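Local atomic coordinates of Fe-regulated protein B (Neisseria meningitidis, PDB entry 4AIP), a protein that probably carries iron across the outer membrane of Neisseria meningitidis as a TonB-dependent transporter, in which a beta-barrel encloses a plug domain. Residues B[60-65]-B[494-499]; B[194-199]-B[728-733]; B[223-228]-B[238-243]; B[453-458]-B[487-492]. One frame throughout, in Å; residues are numbered along the deposited sequence.

In the fold
The four contacts form two pairs at the two ends of the barrel. Contacts 1 and 4, centres 9 Å apart, lie on neighbouring strands at the probable periplasmic end, contact 4 on 455-469 and 475-490 and contact 1 on 495-506; the backbone bond from Val-487 N to Ala-499 O (2.8 Å) couples them. Contacts 2 and 3, centres 8 Å apart, meet at the probable extracellular end, where Tyr-226 OH lies 2.7 Å from Pro-728 O and Gly-731 N lies 2.7 Å from Glu-227 O. Contacts 3 and 4 are 52 Å apart between centres. All four lie away from the detergent pocket and from Arg-276, which binds L-glutamate in another structure of this protein.

Contact 1. Residues B[60-65]-B[494-499]; sequences GDRQGS and HWSFSA
Arg-62 and Gln-63 meet Ser-496 and Ser-498 in a plug-to-barrel contact: the irregular N-terminal segment of the plug domain lies against the inner wall of the TonB-dependent transporter barrel, on strand 495-506. The direction of the side chains supports this placing. Ser-496 and Ser-498 point at the plug segment, whereas Phe-497 between them points away from it, as expected of alternate residues in a barrel wall. CA of Gln-63 comes within 5.3 Å of CA of Ser-498, and the buried surface is small, 164 Å².

The polar link is one hydrogen bond, in which Ser-498 OG donates to the backbone O of Arg-62 at 2.5 Å. The hydroxyl reaches it with OG anti to the carbonyl carbon (chi1 -50°). It approaches with a C=O...donor angle of 136°, tilted 21° from the carbonyl plane. The same OG also touches Gln-63 CA at 3.3 Å, so it sits against the main chain of two successive plug residues.

Arg-62 passes Ser-496 with its aliphatic part. Its chain bends at chi2 and chi3, and the guanidinium continues to the neighbouring strand 475-490, where NE is hydrogen-bonded to Gln-490 OE1. Ser-496 OG stands obliquely to that guanidinium and comes closest to the chain nearer the backbone, 3.3 Å from Arg-62 CG.

Contact 2. Residues B[194-199]-B[728-733]; sequences ASNNGV and PGVGRD. Unlike the reference sequence in segment 194-199: Asn-197 (reference Glu).
The carboxamide of Asn-196 is the flat group reaching furthest into the 728-733 segment, and it has Val-730 CG1 over one face, 3.6 Å from Asn-196 ND2. In its plane, ND2 donates to Arg-732 O at 2.6 Å with an N-H...O angle of 155°; seen from the acceptor, however, the donor stands 40° out of the carbonyl plane. At the other end of the amide, OD1 accepts from Glu-227 N, so both polar atoms are engaged and the group's rotation is fixed. The extended first torsion, CG anti to the backbone N (chi1 -174°), carries it there.

The second flat group is the carboxylate of Asp-733. Its OD1 receives Asn-196 N at 2.9 Å, nearly in line with its C-O bond, and touches Ala-194 CB at 3.6 Å. Asn-196 is thus gripped at both main chain and side chain by two consecutive residues. Ser-195 OG, close to Asp-733 CA, has its hydrogen bond with Val-734 N.

Residues 728-733 belong to the predicted TonB C-terminal box. They lead into the last barrel strand, 733-741, which pairs with strand 185-194 to close the barrel, while Ser-195 to Asn-197 form the turn from 185-194 into strand 198-209.

Contact 3. Residues B[223-228]-B[238-243]; sequences EKDYEA and GKTVPY
Glu-227 and Thr-240 form a single beta bridge, their CA atoms 4.1 Å apart, between chain segments whose directions differ by 138°. Two backbone hydrogen bonds flank it: Val-241 N to Tyr-226 O at 2.8 Å, and Ala-228 N to Lys-239 O at 3.2 Å.

On one side of the bridge, Val-241 CG2 lies over a face of the Tyr-226 ring, 3.8 Å from its centroid and 27° off the normal. This is a CH-pi contact displaced toward the hydroxyl end, since CG2 is closest to CZ at 3.4 Å. The ring is brought under the valine by a first torsion of 74°, with CG between the backbone N and the carbonyl carbon.

Both segments belong to the long loop joining barrel strands 212-223 and 246-259, probably extracellular, which here folds back on itself. Tyr-226 OH extends beyond the pair to bond Pro-728 O, near the start of the last strand.

Glu-227 and Lys-239 run side by side in the same direction, touching through Glu-227 CG and Lys-239 CB at 3.6 Å. Their charged ends stay 5.8 Å apart, measured from OE2 to NZ. Asp-225 packs its CB on Thr-240 CB at 3.8 Å, and its OD1 accepts from Ser-244 N and Ala-245 N.

Contact 4. Residues B[453-458]-B[487-492]; sequences GDFTLT and VIWQPH
Phe-455 lies across Trp-489 and beside Val-487 where strands 455-469 and 475-490 pair antiparallel in the barrel wall, their axes here 4.7 Å apart and 172° in direction. From its CB, near Ile-488 O, the side chain leaves with CG anti to the carbonyl carbon (chi1 -76°), which turns the ring toward the partner strand. CG already faces Trp-489 CD1, as do CD2 and CE2. CD1 of Phe-455 has Val-487 CG1 at 4.0 Å, in the ring plane at its edge. Further out, CE1 is 3.7 Å from Trp-489 CG, and CZ at the tip is 3.6 Å from Trp-489 CD1. The indole CD1 atom thus sits over the centre of the phenyl face in an offset stack, with planes 18° apart and 4.2 Å between the phenyl and five-membered-ring centroids. Pro-491 CG covers the opposite indole face.

Leu-457 CD2 extends this face of the sheet by touching Val-487 CG1 at 3.6 Å. The backbone ladder beneath has Thr-456 and Ile-488 bonded in both directions and Gln-490 N donating to Asp-454 O at 2.7 Å. Asp-454 OD1 takes a weak bond from Trp-489 NE1 at 3.4 Å.

Thr-456 and Ile-488 point to the other face and touch Arg-62 of the plug, which identifies it as the barrel interior. Phe-455, Leu-457, Val-487 and Trp-489 therefore look outward, consistent with an aromatic belt at the probable periplasmic membrane edge.

Contact 1. Residues B[60-65]-B[494-499]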
loop_
_atom_site.group_PDB
_atom_site.type_symbol
_atom_site.label_atom_id
_atom_site.label_comp_id
_atom_site.label_asym_id
_atom_site.label_seq_id
_atom_site.Cartn_x
_atom_site.Cartn_y
_atom_site.Cartn_z
ATOM N N GLY B 60 -19.604 5.865 -41.750
ATOM C CA GLY B 60 -19.992 5.694 -40.304
ATOM C C GLY B 60 -20.489 4.303 -39.934
ATOM O O GLY B 60 -20.070 3.329 -40.547
ATOM N N ASP B 61 -21.371 4.211 -38.924
ATOM C CA ASP B 61 -22.011 2.929 -38.575
ATOM C C ASP B 61 -23.278 2.816 -39.368
ATOM O O ASP B 61 -24.121 3.724 -39.324
ATOM C CB ASP B 61 -22.377 2.839 -37.097
ATOM C CG ASP B 61 -21.161 2.784 -36.194
ATOM O OD1 ASP B 61 -20.213 2.010 -36.463
ATOM O OD2 ASP B 61 -21.168 3.526 -35.196
ATOM N N ARG B 62 -23.422 1.718 -40.103
ATOM C CA ARG B 62 -24.564 1.564 -41.002
ATOM C C ARG B 62 -25.273 0.227 -40.915
ATOM O O ARG B 62 -25.855 -0.212 -41.894
ATOM C CB ARG B 62 -24.175 1.825 -42.452
ATOM C CG ARG B 62 -23.805 3.247 -42.751
ATOM C CD ARG B 62 -22.677 3.148 -43.697
ATOM N NE ARG B 62 -22.949 3.245 -45.113
ATOM C CZ ARG B 62 -22.383 2.535 -46.092
ATOM N NH1 ARG B 62 -21.616 1.564 -45.903
ATOM N NH2 ARG B 62 -22.624 2.751 -47.322
ATOM N N GLN B 63 -25.233 -0.412 -39.757
ATOM C CA GLN B 63 -26.005 -1.630 -39.582
ATOM C C GLN B 63 -27.131 -1.413 -38.584
ATOM O O GLN B 63 -27.352 -2.214 -37.688
ATOM C CB GLN B 63 -25.105 -2.783 -39.213
ATOM C CG GLN B 63 -24.255 -3.205 -40.376
ATOM C CD GLN B 63 -23.249 -4.225 -40.001
ATOM O OE1 GLN B 63 -22.019 -3.985 -40.129
ATOM N NE2 GLN B 63 -23.741 -5.390 -39.517
ATOM N N GLY B 64 -27.855 -0.318 -38.814
ATOM C CA GLY B 64 -28.791 0.216 -37.866
ATOM C C GLY B 64 -28.105 0.427 -36.526
ATOM O O GLY B 64 -27.315 1.360 -36.331
ATOM N N SER B 65 -28.356 -0.515 -35.637
ATOM C CA SER B 65 -27.965 -0.388 -34.258
ATOM C C SER B 65 -27.108 -1.581 -33.782
ATOM O O SER B 65 -26.774 -1.711 -32.576
ATOM C CB SER B 65 -29.249 -0.287 -33.420
ATOM O OG SER B 65 -28.956 -0.135 -32.077
ATOM N N HIS B 494 -28.547 10.588 -46.623
ATOM C CA HIS B 494 -29.021 10.527 -45.256
ATOM C C HIS B 494 -29.537 9.160 -44.885
ATOM O O HIS B 494 -30.102 9.016 -43.825
ATOM C CB HIS B 494 -30.150 11.543 -45.020
ATOM C CG HIS B 494 -29.761 12.976 -45.259
ATOM N ND1 HIS B 494 -30.685 13.956 -45.574
ATOM C CD2 HIS B 494 -28.554 13.599 -45.216
ATOM C CE1 HIS B 494 -30.068 15.120 -45.698
ATOM N NE2 HIS B 494 -28.772 14.926 -45.500
ATOM N N TRP B 495 -29.366 8.142 -45.723
ATOM C CA TRP B 495 -30.023 6.860 -45.435
ATOM C C TRP B 495 -29.181 5.651 -45.722
ATOM O O TRP B 495 -28.615 5.565 -46.843
ATOM C CB TRP B 495 -31.219 6.678 -46.337
ATOM C CG TRP B 495 -32.334 7.591 -46.141
ATOM C CD1 TRP B 495 -32.576 8.781 -46.806
ATOM C CD2 TRP B 495 -33.454 7.383 -45.275
ATOM N NE1 TRP B 495 -33.776 9.335 -46.375
ATOM C CE2 TRP B 495 -34.332 8.502 -45.437
ATOM C CE3 TRP B 495 -33.796 6.364 -44.353
ATOM C CZ2 TRP B 495 -35.529 8.638 -44.705
ATOM C CZ3 TRP B 495 -34.987 6.497 -43.607
ATOM C CH2 TRP B 495 -35.852 7.628 -43.795
ATOM N N SER B 496 -29.204 4.690 -44.782
ATOM C CA SER B 496 -28.743 3.338 -45.013
ATOM C C SER B 496 -29.776 2.363 -44.563
ATOM O O SER B 496 -30.582 2.697 -43.721
ATOM C CB SER B 496 -27.502 3.058 -44.195
ATOM O OG SER B 496 -26.618 4.148 -44.322
ATOM N N PHE B 497 -29.716 1.142 -45.106
ATOM C CA PHE B 497 -30.533 0.027 -44.689
ATOM C C PHE B 497 -29.605 -1.171 -44.745
ATOM O O PHE B 497 -28.619 -1.150 -45.488
ATOM C CB PHE B 497 -31.717 -0.168 -45.644
ATOM C CG PHE B 497 -32.493 1.089 -45.911
ATOM C CD1 PHE B 497 -32.058 2.000 -46.879
ATOM C CD2 PHE B 497 -33.642 1.368 -45.193
ATOM C CE1 PHE B 497 -32.758 3.187 -47.119
ATOM C CE2 PHE B 497 -34.335 2.542 -45.391
ATOM C CZ PHE B 497 -33.899 3.466 -46.372
ATOM N N SER B 498 -29.914 -2.215 -43.988
ATOM C CA SER B 498 -28.936 -3.231 -43.692
ATOM C C SER B 498 -29.584 -4.525 -43.467
ATOM O O SER B 498 -30.719 -4.583 -42.964
ATOM C CB SER B 498 -28.299 -2.965 -42.347
ATOM O OG SER B 498 -27.871 -1.644 -42.280
ATOM N N ALA B 499 -28.817 -5.568 -43.737
ATOM C CA ALA B 499 -29.195 -6.930 -43.455
ATOM C C ALA B 499 -27.924 -7.728 -43.422
ATOM O O ALA B 499 -27.008 -7.434 -44.167
ATOM C CB ALA B 499 -30.150 -7.475 -44.556
#

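Contact 2. Residues B[194-199]-B[728-733]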
loop_
_atom_site.group_PDB
_atom_site.type_symbol
_atom_site.label_atom_id
_atom_site.label_comp_id
_atom_site.label_asym_id
_atom_site.label_seq_id
_atom_site.Cartn_x
_atom_site.Cartn_y
_atom_site.Cartn_z
ATOM N N ALA B 194 -18.161 11.354 -4.034
ATOM C CA ALA B 194 -19.515 10.877 -4.123
ATOM C C ALA B 194 -20.169 10.811 -2.771
ATOM O O ALA B 194 -19.636 10.212 -1.861
ATOM C CB ALA B 194 -19.555 9.542 -4.776
ATOM N N SER B 195 -21.376 11.356 -2.660
ATOM C CA SER B 195 -22.074 11.313 -1.374
ATOM C C SER B 195 -22.470 9.955 -0.986
ATOM O O SER B 195 -22.557 9.686 0.176
ATOM C CB SER B 195 -23.309 12.198 -1.342
ATOM O OG SER B 195 -24.361 11.554 -2.049
ATOM N N ASN B 196 -22.697 9.087 -1.951
ATOM C CA ASN B 196 -23.278 7.797 -1.639
ATOM C C ASN B 196 -22.504 6.611 -2.175
ATOM O O ASN B 196 -23.037 5.908 -3.027
ATOM C CB ASN B 196 -24.711 7.741 -2.182
ATOM C CG ASN B 196 -25.460 6.465 -1.777
ATOM O OD1 ASN B 196 -24.932 5.611 -1.048
ATOM N ND2 ASN B 196 -26.699 6.327 -2.255
ATOM N N ASN B 197 -21.294 6.312 -1.702
ATOM C CA ASN B 197 -20.514 6.962 -0.640
ATOM C C ASN B 197 -19.121 6.619 -1.178
ATOM O O ASN B 197 -18.712 5.461 -1.132
ATOM C CB ASN B 197 -20.759 6.265 0.733
ATOM C CG ASN B 197 -20.203 7.080 2.015
ATOM O OD1 ASN B 197 -19.802 8.243 1.920
ATOM N ND2 ASN B 197 -20.240 6.444 3.211
ATOM N N GLY B 198 -18.428 7.594 -1.752
ATOM C CA GLY B 198 -17.068 7.324 -2.163
ATOM C C GLY B 198 -16.166 8.510 -2.399
ATOM O O GLY B 198 -16.609 9.667 -2.467
ATOM N N VAL B 199 -14.893 8.206 -2.571
ATOM C CA VAL B 199 -13.900 9.208 -2.850
ATOM C C VAL B 199 -12.907 8.627 -3.887
ATOM O O VAL B 199 -12.550 7.445 -3.839
ATOM C CB VAL B 199 -13.310 9.728 -1.481
ATOM C CG1 VAL B 199 -11.992 9.079 -1.118
ATOM C CG2 VAL B 199 -13.242 11.259 -1.448
ATOM N N PRO B 728 -29.974 -4.174 -4.670
ATOM C CA PRO B 728 -30.724 -3.073 -5.274
ATOM C C PRO B 728 -29.826 -2.096 -5.999
ATOM O O PRO B 728 -28.618 -2.112 -5.832
ATOM C CB PRO B 728 -31.410 -2.393 -4.064
ATOM C CG PRO B 728 -30.622 -2.773 -2.885
ATOM C CD PRO B 728 -29.822 -4.035 -3.209
ATOM N N GLY B 729 -30.435 -1.244 -6.818
ATOM C CA GLY B 729 -29.723 -0.101 -7.434
ATOM C C GLY B 729 -29.238 0.893 -6.385
ATOM O O GLY B 729 -29.723 0.911 -5.228
ATOM N N VAL B 730 -28.284 1.733 -6.773
ATOM C CA VAL B 730 -27.760 2.643 -5.817
ATOM C C VAL B 730 -28.850 3.631 -5.600
ATOM O O VAL B 730 -29.512 4.090 -6.545
ATOM C CB VAL B 730 -26.415 3.322 -6.252
ATOM C CG1 VAL B 730 -25.919 4.313 -5.168
ATOM C CG2 VAL B 730 -25.265 2.236 -6.542
ATOM N N GLY B 731 -29.101 3.948 -4.340
ATOM C CA GLY B 731 -29.982 5.039 -4.085
ATOM C C GLY B 731 -29.364 6.309 -4.592
ATOM O O GLY B 731 -28.368 6.314 -5.303
ATOM N N ARG B 732 -29.977 7.413 -4.246
ATOM C CA ARG B 732 -29.499 8.714 -4.683
ATOM C C ARG B 732 -28.061 9.028 -4.226
ATOM O O ARG B 732 -27.650 8.563 -3.188
ATOM C CB ARG B 732 -30.460 9.689 -4.077
ATOM C CG ARG B 732 -30.153 11.092 -4.188
ATOM C CD ARG B 732 -31.054 11.699 -3.093
ATOM N NE ARG B 732 -31.745 12.895 -3.571
ATOM C CZ ARG B 732 -31.115 14.031 -3.899
ATOM N NH1 ARG B 732 -29.789 14.111 -3.791
ATOM N NH2 ARG B 732 -31.791 15.091 -4.327
ATOM N N ASP B 733 -27.345 9.845 -5.000
ATOM C CA ASP B 733 -25.867 9.909 -5.028
ATOM C C ASP B 733 -25.540 11.224 -5.679
ATOM O O ASP B 733 -25.961 11.486 -6.830
ATOM C CB ASP B 733 -25.288 8.770 -5.902
ATOM C CG ASP B 733 -23.709 8.646 -5.831
ATOM O OD1 ASP B 733 -23.107 9.089 -4.808
ATOM O OD2 ASP B 733 -23.061 8.045 -6.777
#

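Contact 3. Residues B[223-228]-B[238-243]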
loop_
_atom_site.group_PDB
_atom_site.type_symbol
_atom_site.label_atom_id
_atom_site.label_comp_id
_atom_site.label_asym_id
_atom_site.label_seq_id
_atom_site.Cartn_x
_atom_site.Cartn_y
_atom_site.Cartn_z
ATOM N N GLU B 223 -14.700 3.167 -2.340
ATOM C CA GLU B 223 -16.171 3.220 -2.215
ATOM C C GLU B 223 -16.643 2.500 -0.969
ATOM O O GLU B 223 -16.271 1.358 -0.727
ATOM C CB GLU B 223 -16.842 2.583 -3.444
ATOM C CG GLU B 223 -16.612 3.317 -4.762
ATOM C CD GLU B 223 -17.515 2.828 -5.907
ATOM O OE1 GLU B 223 -17.819 1.593 -6.007
ATOM O OE2 GLU B 223 -17.937 3.690 -6.733
ATOM N N LYS B 224 -17.514 3.160 -0.217
ATOM C CA LYS B 224 -18.131 2.540 0.954
ATOM C C LYS B 224 -19.362 1.706 0.581
ATOM O O LYS B 224 -19.765 1.715 -0.574
ATOM C CB LYS B 224 -18.511 3.641 1.935
ATOM C CG LYS B 224 -17.518 3.856 3.037
ATOM C CD LYS B 224 -16.101 4.074 2.617
ATOM C CE LYS B 224 -15.176 3.284 3.564
ATOM N NZ LYS B 224 -13.770 3.170 3.076
ATOM N N ASP B 225 -19.917 0.964 1.554
ATOM C CA ASP B 225 -21.254 0.400 1.455
ATOM C C ASP B 225 -22.222 1.465 0.917
ATOM O O ASP B 225 -22.266 2.608 1.471
ATOM C CB ASP B 225 -21.744 -0.093 2.815
ATOM C CG ASP B 225 -21.060 -1.367 3.219
ATOM O OD1 ASP B 225 -20.305 -1.951 2.393
ATOM O OD2 ASP B 225 -21.289 -1.829 4.350
ATOM N N TYR B 226 -22.944 1.125 -0.163
ATOM C CA TYR B 226 -23.865 2.066 -0.759
ATOM C C TYR B 226 -25.250 1.965 -0.143
ATOM O O TYR B 226 -25.691 0.892 0.270
ATOM C CB TYR B 226 -23.930 1.911 -2.291
ATOM C CG TYR B 226 -24.671 0.696 -2.781
ATOM C CD1 TYR B 226 -24.014 -0.516 -2.959
ATOM C CD2 TYR B 226 -26.039 0.765 -3.071
ATOM C CE1 TYR B 226 -24.667 -1.631 -3.417
ATOM C CE2 TYR B 226 -26.727 -0.370 -3.535
ATOM C CZ TYR B 226 -26.021 -1.568 -3.704
ATOM O OH TYR B 226 -26.668 -2.700 -4.120
ATOM N N GLU B 227 -25.913 3.113 -0.094
ATOM C CA GLU B 227 -27.272 3.215 0.389
ATOM C C GLU B 227 -28.229 2.988 -0.791
ATOM O O GLU B 227 -28.142 3.670 -1.801
ATOM C CB GLU B 227 -27.462 4.592 0.994
ATOM C CG GLU B 227 -28.795 4.864 1.640
ATOM C CD GLU B 227 -28.783 6.166 2.440
ATOM O OE1 GLU B 227 -27.789 6.418 3.160
ATOM O OE2 GLU B 227 -29.782 6.918 2.347
ATOM N N ALA B 228 -29.120 2.008 -0.683
ATOM C CA ALA B 228 -30.166 1.817 -1.706
ATOM C C ALA B 228 -31.248 2.897 -1.592
ATOM O O ALA B 228 -31.244 3.707 -0.654
ATOM C CB ALA B 228 -30.758 0.473 -1.589
ATOM N N GLY B 238 -30.270 -0.696 8.865
ATOM C CA GLY B 238 -29.649 0.442 8.216
ATOM C C GLY B 238 -30.119 0.572 6.774
ATOM O O GLY B 238 -30.905 -0.226 6.269
ATOM N N LYS B 239 -29.624 1.583 6.091
ATOM C CA LYS B 239 -29.978 1.782 4.702
ATOM C C LYS B 239 -28.889 1.326 3.708
ATOM O O LYS B 239 -29.052 1.442 2.490
ATOM C CB LYS B 239 -30.268 3.250 4.469
ATOM C CG LYS B 239 -31.345 3.806 5.320
ATOM C CD LYS B 239 -31.474 5.280 5.060
ATOM C CE LYS B 239 -32.786 5.833 5.595
ATOM N NZ LYS B 239 -32.964 5.579 7.055
ATOM N N THR B 240 -27.774 0.831 4.217
ATOM C CA THR B 240 -26.685 0.471 3.343
ATOM C C THR B 240 -26.715 -1.014 3.026
ATOM O O THR B 240 -27.212 -1.816 3.790
ATOM C CB THR B 240 -25.297 0.938 3.869
ATOM O OG1 THR B 240 -24.978 0.289 5.099
ATOM C CG2 THR B 240 -25.246 2.435 4.034
ATOM N N VAL B 241 -26.214 -1.351 1.850
ATOM C CA VAL B 241 -26.056 -2.747 1.410
ATOM C C VAL B 241 -24.770 -3.317 1.968
ATOM O O VAL B 241 -23.687 -2.899 1.582
ATOM C CB VAL B 241 -26.097 -2.832 -0.143
ATOM C CG1 VAL B 241 -25.965 -4.213 -0.592
ATOM C CG2 VAL B 241 -27.400 -2.272 -0.638
ATOM N N PRO B 242 -24.889 -4.260 2.899
ATOM C CA PRO B 242 -23.699 -4.843 3.504
ATOM C C PRO B 242 -22.716 -5.446 2.479
ATOM O O PRO B 242 -23.129 -6.108 1.534
ATOM C CB PRO B 242 -24.268 -5.906 4.450
ATOM C CG PRO B 242 -25.617 -5.439 4.743
ATOM C CD PRO B 242 -26.115 -4.831 3.479
ATOM N N TYR B 243 -21.443 -5.117 2.685
ATOM C CA TYR B 243 -20.272 -5.661 1.977
ATOM C C TYR B 243 -20.213 -5.332 0.512
ATOM O O TYR B 243 -19.832 -6.134 -0.317
ATOM C CB TYR B 243 -20.114 -7.157 2.213
ATOM C CG TYR B 243 -20.067 -7.502 3.657
ATOM C CD1 TYR B 243 -18.891 -7.316 4.412
ATOM C CD2 TYR B 243 -21.198 -8.000 4.297
ATOM C CE1 TYR B 243 -18.847 -7.650 5.753
ATOM C CE2 TYR B 243 -21.155 -8.326 5.659
ATOM C CZ TYR B 243 -19.983 -8.155 6.367
ATOM O OH TYR B 243 -19.985 -8.486 7.685
#

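Contact 4. Residues B[453-458]-B[487-492]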
loop_
_atom_site.group_PDB
_atom_site.type_symbol
_atom_site.label_atom_id
_atom_site.label_comp_id
_atom_site.label_asym_id
_atom_site.label_seq_id
_atom_site.Cartn_x
_atom_site.Cartn_y
_atom_site.Cartn_z
ATOM N N GLY B 453 -22.097 0.383 -56.846
ATOM C CA GLY B 453 -23.264 1.276 -56.897
ATOM C C GLY B 453 -23.377 1.877 -55.510
ATOM O O GLY B 453 -22.393 2.367 -54.965
ATOM N N ASP B 454 -24.554 1.847 -54.904
ATOM C CA ASP B 454 -24.591 2.403 -53.558
ATOM C C ASP B 454 -24.924 1.317 -52.506
ATOM O O ASP B 454 -25.512 1.557 -51.441
ATOM C CB ASP B 454 -25.320 3.769 -53.498
ATOM C CG ASP B 454 -26.573 3.792 -54.285
ATOM O OD1 ASP B 454 -27.135 2.704 -54.547
ATOM O OD2 ASP B 454 -27.038 4.898 -54.631
ATOM N N PHE B 455 -24.456 0.117 -52.883
ATOM C CA PHE B 455 -24.417 -1.101 -52.095
ATOM C C PHE B 455 -23.029 -1.383 -51.569
ATOM O O PHE B 455 -22.069 -1.110 -52.249
ATOM C CB PHE B 455 -24.788 -2.279 -52.969
ATOM C CG PHE B 455 -26.228 -2.376 -53.239
ATOM C CD1 PHE B 455 -27.058 -3.010 -52.338
ATOM C CD2 PHE B 455 -26.774 -1.819 -54.392
ATOM C CE1 PHE B 455 -28.412 -3.092 -52.566
ATOM C CE2 PHE B 455 -28.156 -1.895 -54.648
ATOM C CZ PHE B 455 -28.964 -2.530 -53.742
ATOM N N THR B 456 -22.936 -1.929 -50.359
ATOM C CA THR B 456 -21.713 -2.436 -49.811
ATOM C C THR B 456 -21.996 -3.877 -49.386
ATOM O O THR B 456 -22.854 -4.130 -48.538
ATOM C CB THR B 456 -21.208 -1.566 -48.662
ATOM O OG1 THR B 456 -20.678 -0.342 -49.201
ATOM C CG2 THR B 456 -20.081 -2.293 -47.887
ATOM N N LEU B 457 -21.285 -4.820 -50.010
ATOM C CA LEU B 457 -21.523 -6.251 -49.798
ATOM C C LEU B 457 -20.342 -6.861 -49.095
ATOM O O LEU B 457 -19.217 -6.468 -49.361
ATOM C CB LEU B 457 -21.770 -6.949 -51.142
ATOM C CG LEU B 457 -22.915 -6.260 -51.922
ATOM C CD1 LEU B 457 -22.867 -6.535 -53.432
ATOM C CD2 LEU B 457 -24.293 -6.622 -51.404
ATOM N N THR B 458 -20.607 -7.803 -48.198
ATOM C CA THR B 458 -19.595 -8.308 -47.280
ATOM C C THR B 458 -19.796 -9.813 -47.318
ATOM O O THR B 458 -20.963 -10.285 -47.156
ATOM C CB THR B 458 -19.755 -7.719 -45.844
ATOM O OG1 THR B 458 -19.443 -6.326 -45.874
ATOM C CG2 THR B 458 -18.805 -8.386 -44.839
ATOM N N VAL B 487 -25.159 -7.006 -46.218
ATOM C CA VAL B 487 -25.490 -6.022 -47.217
ATOM C C VAL B 487 -25.793 -4.709 -46.547
ATOM O O VAL B 487 -26.576 -4.667 -45.632
ATOM C CB VAL B 487 -26.800 -6.392 -47.994
ATOM C CG1 VAL B 487 -26.963 -5.470 -49.202
ATOM C CG2 VAL B 487 -26.812 -7.848 -48.422
ATOM N N ILE B 488 -25.207 -3.638 -47.048
ATOM C CA ILE B 488 -25.655 -2.315 -46.710
ATOM C C ILE B 488 -26.025 -1.595 -48.005
ATOM O O ILE B 488 -25.301 -1.657 -49.007
ATOM C CB ILE B 488 -24.592 -1.478 -45.965
ATOM C CG1 ILE B 488 -24.134 -2.167 -44.673
ATOM C CG2 ILE B 488 -25.142 -0.065 -45.708
ATOM C CD1 ILE B 488 -22.724 -1.711 -44.201
ATOM N N TRP B 489 -27.145 -0.885 -47.955
ATOM C CA TRP B 489 -27.571 -0.084 -49.067
ATOM C C TRP B 489 -27.730 1.370 -48.677
ATOM O O TRP B 489 -28.452 1.704 -47.772
ATOM C CB TRP B 489 -28.856 -0.678 -49.604
ATOM C CG TRP B 489 -29.395 0.046 -50.774
ATOM C CD1 TRP B 489 -28.714 0.491 -51.864
ATOM C CD2 TRP B 489 -30.744 0.417 -50.953
ATOM N NE1 TRP B 489 -29.555 1.139 -52.713
ATOM C CE2 TRP B 489 -30.825 1.098 -52.195
ATOM C CE3 TRP B 489 -31.905 0.235 -50.181
ATOM C CZ2 TRP B 489 -32.040 1.598 -52.710
ATOM C CZ3 TRP B 489 -33.102 0.719 -50.660
ATOM C CH2 TRP B 489 -33.170 1.414 -51.929
ATOM N N GLN B 490 -27.044 2.239 -49.384
ATOM C CA GLN B 490 -27.107 3.637 -49.103
ATOM C C GLN B 490 -27.556 4.445 -50.331
ATOM O O GLN B 490 -26.753 5.028 -51.046
ATOM C CB GLN B 490 -25.778 4.135 -48.525
ATOM C CG GLN B 490 -25.719 5.637 -48.440
ATOM C CD GLN B 490 -24.872 6.190 -47.307
ATOM O OE1 GLN B 490 -23.873 5.583 -46.869
ATOM N NE2 GLN B 490 -25.273 7.379 -46.813
ATOM N N PRO B 491 -28.870 4.511 -50.546
ATOM C CA PRO B 491 -29.496 5.153 -51.710
ATOM C C PRO B 491 -29.449 6.662 -51.748
ATOM O O PRO B 491 -29.557 7.238 -52.823
ATOM C CB PRO B 491 -30.949 4.741 -51.607
ATOM C CG PRO B 491 -31.078 3.931 -50.399
ATOM C CD PRO B 491 -29.850 3.942 -49.618
ATOM N N HIS B 492 -29.373 7.284 -50.575
ATOM C CA HIS B 492 -29.495 8.746 -50.384
ATOM C C HIS B 492 -28.402 8.999 -49.387
ATOM O O HIS B 492 -27.968 8.078 -48.689
ATOM C CB HIS B 492 -30.869 9.154 -49.777
ATOM C CG HIS B 492 -31.034 10.634 -49.527
ATOM N ND1 HIS B 492 -31.453 11.506 -50.510
ATOM C CD2 HIS B 492 -30.863 11.384 -48.409
ATOM C CE1 HIS B 492 -31.519 12.732 -50.017
ATOM N NE2 HIS B 492 -31.147 12.688 -48.748
#